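PDB 5NMP: isatin hydrolase from Ralstonia solanacearum, which hydrolyses isatin, opening the five-membered lactam ring to give isatinate, with the help of a bound manganese ion. Local coordinates for residues G46-F51 with E75-H80; E104-P109 with L244-K249; G145-F150 with Y225-L230; T152-R157 with V196-T201; N200-Q205 with A212-T217. One frame throughout, in Å; residues are numbered along the deposited sequence.

Interaction 1 of 5, residues G46-F51 with E75-H80; sequences GQVQPF and EHTGTH. With MN (manganese (II) ion), chain K.
T77 meets both V48 and F51, and its neighbours H76 and H80 hold the manganese ion; H76 to D82 spell out the His-x-Gly-Thr-His-x-Asp motif of the putative cyclase family. The metal end is firmly knit. H76 ND1 binds the ion at 2.1 Å and H80 NE2 at 2.2 Å, with D82 as the third protein ligand, so the two imidazoles present different nitrogens to one centre. Second-shell groups fix the turn of each ring: S254 OG bonds H76 NE2, while H80 ND1 donates to G78 O across 2.8 Å, the oxygen standing 25° out of the ring plane. The CA of H76 lies over the centre of the H80 ring.

Towards residues 46-51 the fit is looser, with no direct hydrogen bond between the segments. Both threonine branches are used. T77 OG1, anti to the carbonyl carbon (chi1 -63°) and hydrogen-bonded to G74 N, lies 4.1 Å from V48 CG2 in a loose contact; the methyl T77 CG2 instead rests against F51 CB at 4.2 Å. V48 and T77 cross obliquely. The 46-51 loop owes part of its position to the second subunit, where N70 of that chain bonds Q49 N and packs on V48, and I250 of that chain packs on F51. A water spans the remaining distance between Q49 O and the threonine, giving one proton to Q49 O at 2.9 Å and the other to T77 OG1, also at 2.9 Å.

Interaction 2 of 5, residues E104-P109 with L244-K249; sequences ENFVAP and LAAPLK
F106 and P247 cross at about a right angle, the proline CD set over one face of the phenyl ring 3.6 Å from its centroid and 19° off the normal, a CH-pi contact. CD is displaced toward the rim, on the side of CD1 and CE1, and P247 CG follows near CE1 and CZ. At the root of the same side chain, F106 CB touches A246 CB at 3.9 Å. The backbone fixes this approach: A245 N donates to F106 O over 2.9 Å in a nearly straight bond. F106 CA in turn faces A245 O at 3.5 Å, as a C-H...O contact. One residue further on, V107 and L244 form an antiparallel, non-hydrogen-bonded pair where strands 107-114 and 239-244 run side by side in the mixed sheet of the domain. Their side chains share one face of that sheet, and V107 CG1 meets L244 CD2 at 3.8 Å. Outward from the pair, A108 continues the ladder to I243, while P109 bonds to W147 on the next strand. The F106 side chain also packs on I101. R259 of the second subunit lies against F106 and A246, and its NH1 bonds P247 O.

Interaction 3 of 5, residues G145-F150 with Y225-L230; sequences GAWVLF and YGLQCL
In W147 and L227 alike, chi1 of -75° sets CG beside the residue's own backbone N, and both CB atoms point toward the opposite segment. L227 is then extended, chi2 174° placing CD1 over the indole. This methyl stands 3.7 Å from the centroid of the six-membered ring, almost on the normal, as a CH-pi contact. L227 CG approaches the outer end of the same ring, 3.6 Å from W147 CH2, and the two side chains cross at about a right angle. Y225 adds its CB to that end, 3.8 Å from W147 CH2, whereas its phenol ring leads away to F81 and H192. Further along, L149 CD2 and L230 CD1 touch at 3.9 Å, again crosswise. No hydrogen bond joins the segments, because their strands are not neighbours. The axes of 147-150 and 225-228 are 8.8 Å apart at closest approach, and strand 193-195 runs between them, with H192 just before it meeting the W147 indole edge-to-face. The large side chains thus bridge over a middle strand on one face of the sheet, while Q228, which binds manganese in a structure of this protein though not in this chain, lies on the other. These strands belong to a run of four parallel neighbours (107-114, 147-151, 193-195, 225-228), consistent with the swivelling beta/beta/alpha fold of the putative cyclase family.

Interaction 4 of 5, residues T152-R157 with V196-T201; sequences TDWSLR and VETINT
The carboxylate of E197 receives four hydrogen bonds from residues 152-155, two on each oxygen. T152 N at 2.9 Å and D153 N at 3.0 Å both reach E197 OE1 from the same face of the carboxylate plane, well above it. E197 OE2 is held on its anti side by S155 N at 3.0 Å and S155 OG at 2.7 Å, which come from opposite faces. Such a grip should fix the group's rotation, and the surrounding N-H groups probably favour its negative charge. The serine hydroxyl gets there by lying between the backbone N and the carbonyl carbon (chi1 56°). D153 OD1, a like charge 4.4 Å from E197 OE1, has its own salt bridge to R151. At the base of the glutamate, a water accepts from E197 N and also bonds T152 OG1.

Beside this polar cluster, T198 CG2 sits over the five-membered ring of W154, 3.4 Å from its centroid, while R157 CD lies over the opposite face of the indole. W154 NE1 donates to F164 O in helix 161-165, and the side chains of T152 and W154 touch V119 of helix 116-119. The contact thereby ties together the turns that follow the parallel strands 147-151 and 193-195.

Interaction 5 of 5, residues N200-Q205 with A212-T217; sequences NTDAGQ and AYPCHT
D202 and H216 lie with carboxylate and imidazole only 28° from coplanar, the acid reaching the ring at its edge. H216 ND1 donates to D202 OD2 at 2.7 Å, in the imidazole plane and on the anti lone pair of the oxygen. The syn lone pair of the same oxygen takes H216 N, so D202 OD2 is gripped twice by one residue. The other oxygen, OD1, uses its own syn side for C215 N at 2.7 Å. Two consecutive N-H groups in the first turn of helix 214-221 are thus bound by one carboxylate, brought there from the loop that follows strand 193-195. H216 CG stands anti to the carbonyl carbon, beside its own backbone N, and the end of the side chain comes nearer the loop; NE2 bonds a succinate, probably from the crystallisation liquor, beside the manganese site.

N200 approaches the imidazole obliquely, its OD1 lying 3.1 Å from H216 CE1 near the ring plane, with amide and ring 67° apart. The same OD1 accepts D202 N at 2.9 Å, closing an Asx turn that helps to place the aspartate. T201 comes obliquely to the ring, OG1 3.1 Å from H216 CE1, and its CB is near C215 SG.

Y213, at the N-cap position, turns CD1 to D202 CB at 3.6 Å; the N200 side chain crosses the tyrosine at about a right angle, ND2 near CE1, amide and ring planes 61° apart. Y213 O accepts both T217 N and T217 OG1, the hydroxyl coming from above the carbonyl plane.

Overall arrangement
All five contacts are buried. Interaction 3 is nearest the centre of the chain and wholly apolar, spanning one face of the sheet across strand 193-195. Interaction 4 joins the turns beyond strands 147-151 and 193-195 and adds a buried carboxylate gripped by N-H and hydroxyl groups to the packing of T198 on W154; V196 bonds to L227 and L230 of interaction 3. N200 and T201 lead from it into interaction 5, where another carboxylate meets the start of helix 214-221. Interactions 1 and 5, farthest from the centre, approach the manganese pocket by metal ligation and by a histidine-aspartate pair. Interactions 1 and 2 face the second subunit, and interaction 2 shares the sheet with interaction 3.

Interaction 1 of 5, residues G46-F51 with E75-H80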
# COMPACT_ATOMS: atom_id res chain seq x y z
N GLY A 46 12.35 15.32 -19.10
CA GLY A 46 12.59 13.93 -18.77
C GLY A 46 11.28 13.17 -18.70
O GLY A 46 10.27 13.70 -18.26
N GLN A 47 11.31 11.91 -19.12
CA GLN A 47 10.09 11.11 -19.23
C GLN A 47 10.02 10.01 -18.18
O GLN A 47 11.04 9.45 -17.78
CB GLN A 47 9.98 10.50 -20.62
CG GLN A 47 10.14 11.49 -21.76
CD GLN A 47 8.99 12.47 -21.85
OE1 GLN A 47 7.86 12.16 -21.49
NE2 GLN A 47 9.28 13.68 -22.32
N VAL A 48 8.80 9.69 -17.74
CA VAL A 48 8.58 8.57 -16.84
C VAL A 48 8.56 7.26 -17.63
O VAL A 48 8.07 7.21 -18.76
CB VAL A 48 7.26 8.72 -16.04
CG1 VAL A 48 6.08 8.88 -16.97
CG2 VAL A 48 7.05 7.54 -15.10
N GLN A 49 9.14 6.21 -17.06
CA GLN A 49 9.11 4.89 -17.68
C GLN A 49 7.71 4.30 -17.60
O GLN A 49 7.00 4.51 -16.61
CB GLN A 49 10.11 3.95 -17.02
CG GLN A 49 11.53 4.08 -17.53
CD GLN A 49 12.48 3.10 -16.86
OE1 GLN A 49 12.15 2.50 -15.84
NE2 GLN A 49 13.66 2.93 -17.45
N PRO A 50 7.30 3.56 -18.63
CA PRO A 50 6.07 2.77 -18.56
C PRO A 50 6.25 1.57 -17.64
O PRO A 50 7.38 1.28 -17.25
CB PRO A 50 5.84 2.34 -20.01
CG PRO A 50 7.21 2.33 -20.61
CD PRO A 50 7.95 3.45 -19.95
N PHE A 51 5.17 0.89 -17.30
CA PHE A 51 5.27 -0.29 -16.44
C PHE A 51 5.76 -1.49 -17.24
O PHE A 51 5.13 -1.90 -18.21
CB PHE A 51 3.91 -0.60 -15.79
CG PHE A 51 3.96 -1.73 -14.81
CD1 PHE A 51 3.60 -3.02 -15.19
CD2 PHE A 51 4.36 -1.52 -13.50
CE1 PHE A 51 3.64 -4.06 -14.28
CE2 PHE A 51 4.41 -2.56 -12.59
CZ PHE A 51 4.05 -3.83 -12.98
N GLU A 75 7.55 6.44 -10.08
CA GLU A 75 6.82 6.80 -8.88
C GLU A 75 5.39 7.20 -9.23
O GLU A 75 4.46 6.95 -8.47
CB GLU A 75 7.51 7.94 -8.14
CG GLU A 75 8.89 7.61 -7.60
CD GLU A 75 9.61 8.83 -7.04
OE1 GLU A 75 9.34 9.95 -7.52
OE2 GLU A 75 10.44 8.66 -6.12
N HIS A 76 5.23 7.82 -10.39
CA HIS A 76 3.93 8.31 -10.82
C HIS A 76 3.35 7.45 -11.94
O HIS A 76 3.09 7.92 -13.05
CB HIS A 76 4.04 9.77 -11.26
CG HIS A 76 4.48 10.69 -10.16
ND1 HIS A 76 3.61 11.54 -9.51
CD2 HIS A 76 5.69 10.86 -9.58
CE1 HIS A 76 4.27 12.22 -8.59
NE2 HIS A 76 5.54 11.82 -8.61
N THR A 77 3.16 6.17 -11.62
CA THR A 77 2.65 5.18 -12.55
C THR A 77 1.32 4.63 -12.05
O THR A 77 1.21 4.22 -10.90
CB THR A 77 3.65 4.02 -12.75
OG1 THR A 77 4.86 4.51 -13.33
CG2 THR A 77 3.06 2.93 -13.64
N GLY A 78 0.30 4.64 -12.91
CA GLY A 78 -1.00 4.10 -12.56
C GLY A 78 -1.66 4.79 -11.38
O GLY A 78 -1.48 5.99 -11.17
N THR A 79 -2.44 4.03 -10.62
CA THR A 79 -3.01 4.54 -9.38
C THR A 79 -1.89 4.88 -8.42
O THR A 79 -1.27 3.99 -7.84
CB THR A 79 -3.95 3.52 -8.73
OG1 THR A 79 -4.94 3.10 -9.67
CG2 THR A 79 -4.64 4.12 -7.52
N HIS A 80 -1.61 6.17 -8.25
CA HIS A 80 -0.49 6.57 -7.40
C HIS A 80 -0.77 7.78 -6.51
O HIS A 80 -1.82 8.41 -6.61
CB HIS A 80 0.75 6.83 -8.25
CG HIS A 80 0.67 8.07 -9.08
ND1 HIS A 80 0.29 8.06 -10.41
CD2 HIS A 80 0.95 9.36 -8.78
CE1 HIS A 80 0.32 9.29 -10.89
NE2 HIS A 80 0.72 10.10 -9.92
MN MN K . 1.63 12.10 -9.90
O HOH W 1 4.26 5.39 -16.03

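Interaction 2 of 5, residues E104-P109 with L244-K249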
# COMPACT_ATOMS: atom_id res chain seq x y z
N GLU A 104 0.18 8.87 10.06
CA GLU A 104 -1.21 9.23 10.36
C GLU A 104 -1.96 9.73 9.13
O GLU A 104 -3.18 9.60 9.04
CB GLU A 104 -1.26 10.29 11.46
CG GLU A 104 -0.84 9.80 12.85
CD GLU A 104 0.67 9.66 13.01
OE1 GLU A 104 1.42 10.32 12.26
OE2 GLU A 104 1.11 8.89 13.89
N ASN A 105 -1.23 10.31 8.17
CA ASN A 105 -1.84 10.90 6.99
C ASN A 105 -2.20 9.88 5.91
O ASN A 105 -2.75 10.24 4.87
CB ASN A 105 -0.92 11.96 6.38
CG ASN A 105 -0.60 13.07 7.35
OD1 ASN A 105 -1.47 13.86 7.72
ND2 ASN A 105 0.66 13.14 7.78
N PHE A 106 -1.89 8.61 6.16
CA PHE A 106 -2.16 7.56 5.19
C PHE A 106 -3.58 7.01 5.36
O PHE A 106 -4.02 6.15 4.60
CB PHE A 106 -1.13 6.44 5.31
CG PHE A 106 0.28 6.88 5.07
CD1 PHE A 106 0.56 7.98 4.28
CD2 PHE A 106 1.34 6.19 5.64
CE1 PHE A 106 1.86 8.39 4.06
CE2 PHE A 106 2.65 6.59 5.42
CZ PHE A 106 2.91 7.69 4.63
N VAL A 107 -4.28 7.52 6.37
CA VAL A 107 -5.67 7.16 6.62
C VAL A 107 -6.49 8.43 6.86
O VAL A 107 -6.09 9.29 7.64
CB VAL A 107 -5.80 6.19 7.82
CG1 VAL A 107 -5.27 4.82 7.46
CG2 VAL A 107 -5.07 6.74 9.04
N ALA A 108 -7.63 8.54 6.18
CA ALA A 108 -8.45 9.75 6.25
C ALA A 108 -9.84 9.55 5.66
O ALA A 108 -10.03 8.71 4.77
CB ALA A 108 -7.74 10.90 5.53
N PRO A 109 -10.83 10.31 6.15
CA PRO A 109 -12.18 10.32 5.58
C PRO A 109 -12.18 10.93 4.18
O PRO A 109 -11.22 11.60 3.80
CB PRO A 109 -12.97 11.20 6.56
CG PRO A 109 -12.17 11.23 7.81
CD PRO A 109 -10.74 11.14 7.37
N LEU A 244 -7.95 4.15 2.86
CA LEU A 244 -6.63 3.62 3.18
C LEU A 244 -5.70 3.87 2.00
O LEU A 244 -5.83 3.22 0.96
CB LEU A 244 -6.70 2.12 3.51
CG LEU A 244 -7.77 1.67 4.50
CD1 LEU A 244 -7.71 0.17 4.71
CD2 LEU A 244 -7.64 2.40 5.83
N ALA A 245 -4.78 4.81 2.15
CA ALA A 245 -3.86 5.15 1.07
C ALA A 245 -2.44 5.32 1.57
O ALA A 245 -1.99 6.43 1.84
CB ALA A 245 -4.33 6.42 0.36
N ALA A 246 -1.73 4.20 1.70
CA ALA A 246 -0.35 4.22 2.17
C ALA A 246 0.63 3.92 1.04
O ALA A 246 0.59 2.84 0.43
CB ALA A 246 -0.17 3.22 3.30
N PRO A 247 1.51 4.88 0.74
CA PRO A 247 2.49 4.76 -0.34
C PRO A 247 3.72 3.96 0.07
O PRO A 247 4.01 3.86 1.26
CB PRO A 247 2.87 6.22 -0.63
CG PRO A 247 2.73 6.89 0.71
CD PRO A 247 1.59 6.19 1.41
N LEU A 248 4.43 3.40 -0.91
CA LEU A 248 5.67 2.67 -0.64
C LEU A 248 6.68 3.57 0.06
O LEU A 248 6.76 4.77 -0.22
CB LEU A 248 6.27 2.12 -1.93
CG LEU A 248 5.37 1.25 -2.80
CD1 LEU A 248 6.11 0.87 -4.07
CD2 LEU A 248 4.93 0.01 -2.05
N LYS A 249 7.46 3.00 0.98
CA LYS A 249 8.45 3.77 1.71
C LYS A 249 9.72 3.96 0.89
O LYS A 249 10.80 3.51 1.27
CB LYS A 249 8.77 3.10 3.05
CG LYS A 249 9.35 4.05 4.08
CD LYS A 249 9.39 3.42 5.45
CE LYS A 249 9.86 4.42 6.50
NZ LYS A 249 10.02 3.80 7.84
O HOH W 2 -3.49 8.94 2.43

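Interaction 3 of 5, residues G145-F150 with Y225-L230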
# COMPACT_ATOMS: atom_id res chain seq x y z
N GLY A 145 -9.72 17.91 6.90
CA GLY A 145 -8.88 16.73 7.00
C GLY A 145 -9.37 15.57 6.16
O GLY A 145 -8.94 14.44 6.35
N ALA A 146 -10.26 15.86 5.22
CA ALA A 146 -10.84 14.82 4.37
C ALA A 146 -10.32 14.90 2.94
O ALA A 146 -10.01 15.99 2.45
CB ALA A 146 -12.36 14.92 4.39
N TRP A 147 -10.23 13.75 2.29
CA TRP A 147 -9.98 13.72 0.85
C TRP A 147 -11.17 14.30 0.09
O TRP A 147 -12.32 14.11 0.49
CB TRP A 147 -9.73 12.29 0.35
CG TRP A 147 -8.40 11.71 0.68
CD1 TRP A 147 -8.12 10.83 1.68
CD2 TRP A 147 -7.17 11.94 -0.01
NE1 TRP A 147 -6.79 10.50 1.66
CE2 TRP A 147 -6.18 11.18 0.64
CE3 TRP A 147 -6.80 12.73 -1.11
CZ2 TRP A 147 -4.85 11.17 0.23
CZ3 TRP A 147 -5.48 12.72 -1.51
CH2 TRP A 147 -4.52 11.95 -0.85
N VAL A 148 -10.88 15.00 -0.99
CA VAL A 148 -11.92 15.38 -1.93
C VAL A 148 -11.74 14.55 -3.20
O VAL A 148 -10.83 14.80 -3.99
CB VAL A 148 -11.88 16.88 -2.27
CG1 VAL A 148 -12.94 17.22 -3.31
CG2 VAL A 148 -12.08 17.70 -1.01
N LEU A 149 -12.60 13.55 -3.38
CA LEU A 149 -12.51 12.67 -4.53
C LEU A 149 -13.39 13.16 -5.67
O LEU A 149 -14.62 13.20 -5.56
CB LEU A 149 -12.87 11.23 -4.13
CG LEU A 149 -12.01 10.64 -3.01
CD1 LEU A 149 -12.34 9.18 -2.77
CD2 LEU A 149 -10.52 10.81 -3.32
N PHE A 150 -12.74 13.54 -6.77
CA PHE A 150 -13.41 14.09 -7.95
C PHE A 150 -13.85 12.98 -8.89
O PHE A 150 -13.05 12.49 -9.70
CB PHE A 150 -12.46 15.06 -8.66
CG PHE A 150 -13.10 15.88 -9.75
CD1 PHE A 150 -14.47 16.09 -9.77
CD2 PHE A 150 -12.33 16.43 -10.75
CE1 PHE A 150 -15.05 16.84 -10.78
CE2 PHE A 150 -12.90 17.18 -11.77
CZ PHE A 150 -14.27 17.39 -11.78
N TYR A 225 -1.74 16.54 -0.27
CA TYR A 225 -1.43 15.37 -1.09
C TYR A 225 -2.38 15.18 -2.27
O TYR A 225 -3.44 15.81 -2.34
CB TYR A 225 -1.42 14.11 -0.22
CG TYR A 225 -0.78 14.32 1.14
CD1 TYR A 225 0.60 14.41 1.26
CD2 TYR A 225 -1.55 14.43 2.29
CE1 TYR A 225 1.19 14.61 2.49
CE2 TYR A 225 -0.97 14.62 3.52
CZ TYR A 225 0.41 14.71 3.62
OH TYR A 225 0.99 14.91 4.85
N GLY A 226 -2.01 14.29 -3.19
CA GLY A 226 -2.84 13.99 -4.34
C GLY A 226 -2.97 12.51 -4.65
O GLY A 226 -2.07 11.72 -4.33
N LEU A 227 -4.09 12.13 -5.26
CA LEU A 227 -4.30 10.76 -5.73
C LEU A 227 -4.72 10.78 -7.19
O LEU A 227 -5.50 11.64 -7.61
CB LEU A 227 -5.36 10.06 -4.88
CG LEU A 227 -4.93 9.60 -3.49
CD1 LEU A 227 -6.11 9.06 -2.70
CD2 LEU A 227 -3.82 8.56 -3.58
N GLN A 228 -4.19 9.84 -7.97
CA GLN A 228 -4.47 9.80 -9.40
C GLN A 228 -4.85 8.41 -9.88
O GLN A 228 -4.48 7.40 -9.26
CB GLN A 228 -3.26 10.32 -10.17
CG GLN A 228 -2.89 11.76 -9.82
CD GLN A 228 -1.69 12.27 -10.58
OE1 GLN A 228 -1.27 11.69 -11.59
NE2 GLN A 228 -1.12 13.38 -10.11
N CYS A 229 -5.59 8.36 -10.98
CA CYS A 229 -6.02 7.11 -11.62
C CYS A 229 -6.84 6.23 -10.68
O CYS A 229 -6.63 5.02 -10.61
CB CYS A 229 -4.81 6.34 -12.14
SG CYS A 229 -3.95 7.16 -13.49
N LEU A 230 -7.79 6.84 -9.99
CA LEU A 230 -8.71 6.11 -9.13
C LEU A 230 -9.86 5.54 -9.95
O LEU A 230 -10.21 6.08 -11.01
CB LEU A 230 -9.25 7.00 -8.02
CG LEU A 230 -8.26 7.55 -6.99
CD1 LEU A 230 -8.97 8.52 -6.06
CD2 LEU A 230 -7.62 6.42 -6.19

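Interaction 4 of 5, residues T152-R157 with V196-T201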
# COMPACT_ATOMS: atom_id res chain seq x y z
N THR A 152 -15.46 11.46 -12.09
CA THR A 152 -15.70 11.91 -13.46
C THR A 152 -16.02 10.76 -14.41
O THR A 152 -16.30 10.98 -15.58
CB THR A 152 -14.49 12.66 -14.01
OG1 THR A 152 -13.33 11.82 -13.92
CG2 THR A 152 -14.24 13.94 -13.23
N ASP A 153 -15.98 9.53 -13.89
CA ASP A 153 -16.13 8.31 -14.69
C ASP A 153 -15.06 8.19 -15.79
O ASP A 153 -15.22 7.44 -16.74
CB ASP A 153 -17.53 8.23 -15.32
CG ASP A 153 -18.56 7.64 -14.38
OD1 ASP A 153 -18.26 7.49 -13.17
OD2 ASP A 153 -19.68 7.34 -14.84
N TRP A 154 -13.97 8.93 -15.62
CA TRP A 154 -12.88 8.93 -16.59
C TRP A 154 -12.15 7.59 -16.61
O TRP A 154 -11.52 7.22 -17.61
CB TRP A 154 -11.89 10.05 -16.27
CG TRP A 154 -11.00 10.42 -17.41
CD1 TRP A 154 -9.78 9.89 -17.71
CD2 TRP A 154 -11.27 11.39 -18.42
NE1 TRP A 154 -9.27 10.48 -18.84
CE2 TRP A 154 -10.17 11.41 -19.30
CE3 TRP A 154 -12.34 12.26 -18.68
CZ2 TRP A 154 -10.10 12.26 -20.41
CZ3 TRP A 154 -12.27 13.10 -19.78
CH2 TRP A 154 -11.16 13.09 -20.63
N SER A 155 -12.24 6.85 -15.50
CA SER A 155 -11.57 5.56 -15.37
C SER A 155 -12.07 4.53 -16.38
O SER A 155 -11.40 3.52 -16.62
CB SER A 155 -11.77 5.01 -13.95
OG SER A 155 -13.15 4.93 -13.63
N LEU A 156 -13.23 4.78 -16.98
CA LEU A 156 -13.79 3.86 -17.97
C LEU A 156 -13.04 3.93 -19.30
O LEU A 156 -13.26 3.11 -20.19
CB LEU A 156 -15.27 4.15 -18.18
CG LEU A 156 -16.19 4.01 -16.96
CD1 LEU A 156 -17.62 4.37 -17.31
CD2 LEU A 156 -16.11 2.60 -16.38
N ARG A 157 -12.16 4.92 -19.43
CA ARG A 157 -11.38 5.11 -20.66
C ARG A 157 -10.08 4.32 -20.63
O ARG A 157 -9.30 4.37 -21.58
CB ARG A 157 -11.07 6.59 -20.87
CG ARG A 157 -12.27 7.48 -21.15
CD ARG A 157 -11.90 8.94 -20.93
NE ARG A 157 -13.00 9.86 -21.23
CZ ARG A 157 -13.02 10.67 -22.28
NH1 ARG A 157 -12.01 10.68 -23.14
NH2 ARG A 157 -14.06 11.48 -22.48
N VAL A 196 -8.32 12.09 -8.12
CA VAL A 196 -8.94 12.09 -9.44
C VAL A 196 -8.90 10.72 -10.12
O VAL A 196 -8.24 9.80 -9.65
CB VAL A 196 -8.27 13.13 -10.37
CG1 VAL A 196 -8.43 14.53 -9.80
CG2 VAL A 196 -6.80 12.79 -10.55
N GLU A 197 -9.62 10.60 -11.24
CA GLU A 197 -9.59 9.37 -12.04
C GLU A 197 -8.66 9.53 -13.24
O GLU A 197 -8.37 8.56 -13.95
CB GLU A 197 -10.99 9.01 -12.52
CG GLU A 197 -12.03 8.89 -11.43
CD GLU A 197 -13.37 8.39 -11.94
OE1 GLU A 197 -14.41 8.83 -11.42
OE2 GLU A 197 -13.38 7.54 -12.86
N THR A 198 -8.21 10.76 -13.48
CA THR A 198 -7.33 11.05 -14.60
C THR A 198 -5.87 10.88 -14.23
O THR A 198 -5.54 10.57 -13.09
CB THR A 198 -7.55 12.49 -15.12
OG1 THR A 198 -7.52 13.40 -14.02
CG2 THR A 198 -8.89 12.61 -15.82
N ILE A 199 -4.99 11.08 -15.21
CA ILE A 199 -3.55 10.97 -15.01
C ILE A 199 -2.99 12.28 -14.46
O ILE A 199 -1.78 12.42 -14.25
CB ILE A 199 -2.83 10.59 -16.33
CG1 ILE A 199 -1.43 10.02 -16.08
CG2 ILE A 199 -2.76 11.80 -17.25
CD1 ILE A 199 -1.41 8.80 -15.21
N ASN A 200 -3.87 13.25 -14.21
CA ASN A 200 -3.45 14.54 -13.68
C ASN A 200 -4.52 15.11 -12.74
O ASN A 200 -5.70 15.08 -13.06
CB ASN A 200 -3.17 15.52 -14.83
CG ASN A 200 -2.41 16.76 -14.39
OD1 ASN A 200 -2.33 17.07 -13.20
ND2 ASN A 200 -1.86 17.49 -15.36
N THR A 201 -4.11 15.63 -11.58
CA THR A 201 -5.07 16.23 -10.65
C THR A 201 -5.55 17.56 -11.20
O THR A 201 -6.65 18.01 -10.87
CB THR A 201 -4.48 16.46 -9.25
OG1 THR A 201 -3.30 17.26 -9.35
CG2 THR A 201 -4.15 15.14 -8.58
O HOH W 3 -11.69 12.41 -11.73

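Interaction 5 of 5, residues N200-Q205 with A212-T217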
# COMPACT_ATOMS: atom_id res chain seq x y z
N ASN A 200 -3.87 13.25 -14.21
CA ASN A 200 -3.45 14.54 -13.68
C ASN A 200 -4.52 15.11 -12.74
O ASN A 200 -5.70 15.08 -13.06
CB ASN A 200 -3.17 15.52 -14.83
CG ASN A 200 -2.41 16.76 -14.39
OD1 ASN A 200 -2.33 17.07 -13.20
ND2 ASN A 200 -1.86 17.49 -15.36
N THR A 201 -4.11 15.63 -11.58
CA THR A 201 -5.07 16.23 -10.65
C THR A 201 -5.55 17.56 -11.20
O THR A 201 -6.65 18.01 -10.87
CB THR A 201 -4.48 16.46 -9.25
OG1 THR A 201 -3.30 17.26 -9.35
CG2 THR A 201 -4.15 15.14 -8.58
N ASP A 202 -4.73 18.19 -12.03
CA ASP A 202 -5.09 19.45 -12.66
C ASP A 202 -5.77 19.23 -13.99
O ASP A 202 -5.60 18.18 -14.62
CB ASP A 202 -3.85 20.32 -12.86
CG ASP A 202 -3.46 21.06 -11.61
OD1 ASP A 202 -4.13 22.06 -11.28
OD2 ASP A 202 -2.48 20.64 -10.95
N ALA A 203 -6.55 20.22 -14.42
CA ALA A 203 -7.11 20.21 -15.76
C ALA A 203 -5.97 20.30 -16.76
O ALA A 203 -5.02 21.06 -16.56
CB ALA A 203 -8.08 21.36 -15.95
N GLY A 204 -6.06 19.51 -17.83
CA GLY A 204 -4.99 19.43 -18.81
C GLY A 204 -4.59 20.77 -19.39
O GLY A 204 -3.41 21.03 -19.64
N GLN A 205 -5.58 21.64 -19.60
CA GLN A 205 -5.34 22.92 -20.25
C GLN A 205 -4.87 24.00 -19.27
O GLN A 205 -4.63 25.14 -19.67
CB GLN A 205 -6.61 23.39 -20.97
CG GLN A 205 -6.96 22.55 -22.18
CD GLN A 205 -5.91 22.63 -23.26
OE1 GLN A 205 -5.78 23.64 -23.95
NE2 GLN A 205 -5.13 21.56 -23.42
N ALA A 212 0.01 28.29 -13.56
CA ALA A 212 -0.05 26.97 -14.20
C ALA A 212 -0.20 25.83 -13.20
O ALA A 212 0.49 25.81 -12.17
CB ALA A 212 1.18 26.76 -15.06
N TYR A 213 -1.09 24.89 -13.51
CA TYR A 213 -1.35 23.73 -12.66
C TYR A 213 -1.61 24.12 -11.21
O TYR A 213 -0.83 23.77 -10.33
CB TYR A 213 -0.19 22.74 -12.73
CG TYR A 213 -0.05 22.05 -14.07
CD1 TYR A 213 -1.17 21.72 -14.82
CD2 TYR A 213 1.20 21.73 -14.57
CE1 TYR A 213 -1.04 21.09 -16.04
CE2 TYR A 213 1.34 21.10 -15.80
CZ TYR A 213 0.21 20.78 -16.52
OH TYR A 213 0.34 20.15 -17.74
N PRO A 214 -2.71 24.85 -10.97
CA PRO A 214 -2.98 25.40 -9.63
C PRO A 214 -3.12 24.34 -8.54
O PRO A 214 -2.74 24.60 -7.40
CB PRO A 214 -4.31 26.15 -9.82
CG PRO A 214 -4.93 25.53 -11.03
CD PRO A 214 -3.79 25.16 -11.92
N CYS A 215 -3.64 23.16 -8.88
CA CYS A 215 -3.85 22.13 -7.88
C CYS A 215 -2.52 21.60 -7.37
O CYS A 215 -2.29 21.54 -6.17
CB CYS A 215 -4.70 20.98 -8.44
SG CYS A 215 -5.32 19.83 -7.18
N HIS A 216 -1.63 21.23 -8.29
CA HIS A 216 -0.28 20.82 -7.92
C HIS A 216 0.45 21.91 -7.13
O HIS A 216 1.02 21.64 -6.07
CB HIS A 216 0.54 20.45 -9.15
CG HIS A 216 0.35 19.04 -9.61
ND1 HIS A 216 -0.63 18.68 -10.51
CD2 HIS A 216 1.02 17.91 -9.30
CE1 HIS A 216 -0.56 17.37 -10.73
NE2 HIS A 216 0.43 16.88 -10.00
N THR A 217 0.42 23.13 -7.65
CA THR A 217 1.15 24.24 -7.05
C THR A 217 0.68 24.57 -5.64
O THR A 217 1.50 24.72 -4.73
CB THR A 217 1.03 25.52 -7.91
OG1 THR A 217 1.51 25.26 -9.23
CG2 THR A 217 1.84 26.64 -7.29